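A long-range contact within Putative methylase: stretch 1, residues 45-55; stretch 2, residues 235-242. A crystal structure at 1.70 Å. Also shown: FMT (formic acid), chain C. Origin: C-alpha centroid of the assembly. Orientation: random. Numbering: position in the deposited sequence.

Stretch 1, residues 45-55: DEFGIAKSNMW
Stretch 2 (235-242) TLDKKIWW

This is an apolar helix-to-helix packing with no hydrogen bond across it, in which Trp-241 fills a hole on the first helix and Ile-240 covers that helix's entry turn. The helix from Gly-48 to Trp-55 and the helix that carries Ile-240 and Trp-241 run in roughly the same direction, crossing at -29° with axes 9.0 Å apart at closest approach. The register pairs Ala-50 with Trp-241 (CA to CA 5.3 Å) and Phe-47 with Ile-240 (CA to CA 6.3 Å).

Each helix is preceded by a local capping bond. A type I turn spans Asp-45 to Gly-48, and Asp-45 OD1 (chi1 p) accepts from Phe-47 N at 2.9 Å; Asp-237 OD1 (chi1 t) caps Lys-239 N at 3.0 Å.

Trp-241, with chi1 at -104° and chi2 at 115°, sits among Ile-49, Ala-50, Asn-53 and Met-54. Ala-50 CA lies 3.6 Å from the centroid of the Trp-241 six-membered ring, over one face, and Ala-50 CB is 3.7 Å from Trp-241 CD2. The ring edge meets Asn-53 CB (3.5 Å from Trp-241 CH2) and selenomethionine Met-54 CE (3.7 Å from Trp-241 CZ3).

Ile-240 (m, t) points toward the first stretch; its CD1 lies 3.4 Å from Glu-46 CG, its CG2 3.7 Å from Phe-47 CD1. Looser packing joins Ile-49 CD1 to Leu-236 CD2 at 4.3 Å.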

# COMPACT_ATOMS: atom_id res chain seq x y z
N ASP A 45 -13.99 -14.34 6.02
CA ASP A 45 -14.10 -15.39 7.02
C ASP A 45 -13.09 -15.14 8.14
O ASP A 45 -12.48 -14.06 8.20
CB ASP A 45 -13.89 -16.77 6.39
CG ASP A 45 -12.53 -16.90 5.72
OD1 ASP A 45 -11.63 -16.09 6.00
OD2 ASP A 45 -12.35 -17.84 4.91
N GLU A 46 -12.90 -16.12 9.01
CA GLU A 46 -12.03 -15.93 10.17
C GLU A 46 -10.55 -15.81 9.81
O GLU A 46 -9.73 -15.43 10.65
CB GLU A 46 -12.24 -17.04 11.22
CG GLU A 46 -11.70 -18.39 10.80
CD GLU A 46 -12.76 -19.31 10.21
OE1 GLU A 46 -13.69 -18.81 9.53
OE2 GLU A 46 -12.65 -20.55 10.42
N PHE A 47 -10.21 -16.14 8.56
CA PHE A 47 -8.83 -16.04 8.11
C PHE A 47 -8.52 -14.65 7.58
O PHE A 47 -7.38 -14.36 7.21
CB PHE A 47 -8.54 -17.08 7.02
CG PHE A 47 -8.53 -18.50 7.52
CD1 PHE A 47 -7.35 -19.08 7.97
CD2 PHE A 47 -9.69 -19.25 7.55
CE1 PHE A 47 -7.33 -20.38 8.43
CE2 PHE A 47 -9.68 -20.55 8.01
CZ PHE A 47 -8.49 -21.12 8.45
N GLY A 48 -9.53 -13.78 7.57
CA GLY A 48 -9.45 -12.51 6.86
C GLY A 48 -8.41 -11.54 7.37
O GLY A 48 -7.75 -10.85 6.58
N ILE A 49 -8.24 -11.47 8.68
CA ILE A 49 -7.30 -10.50 9.23
C ILE A 49 -5.87 -10.92 8.88
O ILE A 49 -5.06 -10.10 8.39
CB ILE A 49 -7.47 -10.34 10.76
CG1 ILE A 49 -8.79 -9.63 11.06
CG2 ILE A 49 -6.32 -9.51 11.33
CD1 ILE A 49 -9.11 -9.54 12.58
N ALA A 50 -5.56 -12.19 9.11
CA ALA A 50 -4.25 -12.74 8.81
C ALA A 50 -3.93 -12.66 7.31
O ALA A 50 -2.86 -12.19 6.89
CB ALA A 50 -4.15 -14.20 9.30
N LYS A 51 -4.87 -13.14 6.49
CA LYS A 51 -4.64 -13.17 5.04
C LYS A 51 -4.52 -11.78 4.43
O LYS A 51 -3.73 -11.58 3.52
CB LYS A 51 -5.76 -13.93 4.32
CG LYS A 51 -5.53 -15.44 4.27
CD LYS A 51 -6.73 -16.17 3.68
CE LYS A 51 -7.12 -15.63 2.31
NZ LYS A 51 -8.27 -16.38 1.73
N SER A 52 -5.32 -10.83 4.92
CA SER A 52 -5.29 -9.47 4.36
C SER A 52 -3.98 -8.77 4.65
O SER A 52 -3.36 -8.19 3.75
CB SER A 52 -6.47 -8.66 4.90
OG SER A 52 -7.69 -9.23 4.45
N ASN A 53 -3.52 -8.83 5.90
CA ASN A 53 -2.21 -8.30 6.25
C ASN A 53 -1.08 -9.01 5.52
O ASN A 53 -0.11 -8.39 5.10
CB ASN A 53 -1.99 -8.41 7.77
CG ASN A 53 -2.69 -7.32 8.53
OD1 ASN A 53 -2.33 -6.15 8.41
ND2 ASN A 53 -3.71 -7.69 9.30
N MSE A 54 -1.23 -10.32 5.34
CA MSE A 54 -0.16 -11.12 4.72
C MSE A 54 0.01 -10.81 3.24
O MSE A 54 1.14 -10.74 2.73
CB MSE A 54 -0.46 -12.61 4.88
CG MSE A 54 0.58 -13.53 4.27
SE MSE A 54 2.38 -13.32 5.04
CE MSE A 54 1.93 -13.10 6.86
N TRP A 55 -1.12 -10.64 2.56
CA TRP A 55 -1.15 -10.70 1.10
C TRP A 55 -1.41 -9.38 0.37
O TRP A 55 -1.00 -9.22 -0.78
CB TRP A 55 -2.17 -11.75 0.63
CG TRP A 55 -1.66 -13.16 0.78
CD1 TRP A 55 -1.99 -14.07 1.76
CD2 TRP A 55 -0.69 -13.79 -0.05
NE1 TRP A 55 -1.28 -15.23 1.57
CE2 TRP A 55 -0.48 -15.09 0.47
CE3 TRP A 55 0.03 -13.39 -1.19
CZ2 TRP A 55 0.41 -15.99 -0.12
CZ3 TRP A 55 0.91 -14.28 -1.76
CH2 TRP A 55 1.10 -15.56 -1.23
N THR A 235 -7.69 -12.38 21.57
CA THR A 235 -9.04 -12.57 21.04
C THR A 235 -9.04 -13.30 19.70
O THR A 235 -10.10 -13.66 19.19
CB THR A 235 -9.78 -11.22 20.88
OG1 THR A 235 -9.08 -10.38 19.94
CG2 THR A 235 -9.88 -10.49 22.21
N LEU A 236 -7.86 -13.51 19.13
CA LEU A 236 -7.73 -14.27 17.89
C LEU A 236 -7.15 -15.65 18.18
O LEU A 236 -6.41 -15.83 19.15
CB LEU A 236 -6.84 -13.54 16.88
CG LEU A 236 -7.31 -12.17 16.43
CD1 LEU A 236 -6.35 -11.55 15.41
CD2 LEU A 236 -8.72 -12.25 15.88
N ASP A 237 -7.50 -16.61 17.33
CA ASP A 237 -6.91 -17.94 17.37
C ASP A 237 -5.53 -17.88 16.73
O ASP A 237 -5.42 -17.67 15.53
CB ASP A 237 -7.79 -18.93 16.61
CG ASP A 237 -7.17 -20.31 16.50
OD1 ASP A 237 -6.17 -20.58 17.19
OD2 ASP A 237 -7.70 -21.13 15.72
N LYS A 238 -4.49 -18.05 17.54
CA LYS A 238 -3.11 -17.88 17.09
C LYS A 238 -2.73 -18.86 15.98
O LYS A 238 -1.77 -18.65 15.21
CB LYS A 238 -2.15 -18.01 18.28
CG LYS A 238 -0.85 -17.24 18.15
CD LYS A 238 -0.41 -16.65 19.49
CE LYS A 238 -1.35 -15.53 19.94
NZ LYS A 238 -0.94 -14.96 21.26
N LYS A 239 -3.51 -19.94 15.88
CA LYS A 239 -3.25 -20.98 14.89
C LYS A 239 -3.52 -20.44 13.49
O LYS A 239 -2.87 -20.84 12.53
CB LYS A 239 -4.14 -22.19 15.19
CG LYS A 239 -4.01 -23.33 14.20
CD LYS A 239 -4.81 -24.54 14.69
CE LYS A 239 -5.24 -25.42 13.52
NZ LYS A 239 -6.14 -24.67 12.60
N ILE A 240 -4.50 -19.55 13.39
CA ILE A 240 -4.86 -18.96 12.10
C ILE A 240 -3.70 -18.14 11.54
O ILE A 240 -3.28 -18.36 10.40
CB ILE A 240 -6.14 -18.13 12.19
CG1 ILE A 240 -7.34 -19.07 12.26
CG2 ILE A 240 -6.28 -17.24 10.97
CD1 ILE A 240 -8.68 -18.37 12.37
N TRP A 241 -3.17 -17.21 12.34
CA TRP A 241 -2.01 -16.43 11.90
C TRP A 241 -0.86 -17.36 11.54
O TRP A 241 -0.14 -17.14 10.56
CB TRP A 241 -1.56 -15.42 12.96
CG TRP A 241 -1.96 -13.97 12.67
CD1 TRP A 241 -2.82 -13.19 13.39
CD2 TRP A 241 -1.49 -13.16 11.58
NE1 TRP A 241 -2.91 -11.93 12.82
CE2 TRP A 241 -2.11 -11.89 11.71
CE3 TRP A 241 -0.61 -13.37 10.52
CZ2 TRP A 241 -1.88 -10.86 10.81
CZ3 TRP A 241 -0.38 -12.34 9.62
CH2 TRP A 241 -1.01 -11.10 9.78
N TRP A 242 -0.68 -18.42 12.34
CA TRP A 242 0.41 -19.34 12.09
C TRP A 242 0.27 -20.08 10.75
O TRP A 242 1.21 -20.14 9.96
CB TRP A 242 0.57 -20.33 13.25
CG TRP A 242 2.00 -20.71 13.43
CD1 TRP A 242 2.97 -19.96 14.03
CD2 TRP A 242 2.63 -21.91 12.99
NE1 TRP A 242 4.17 -20.63 14.00
CE2 TRP A 242 3.99 -21.83 13.36
CE3 TRP A 242 2.17 -23.05 12.32
CZ2 TRP A 242 4.90 -22.85 13.09
CZ3 TRP A 242 3.08 -24.06 12.04
CH2 TRP A 242 4.43 -23.96 12.43
C FMT C . -11.04 -8.56 18.06
O1 FMT C . -11.83 -9.46 17.76
O2 FMT C . -10.59 -8.36 19.19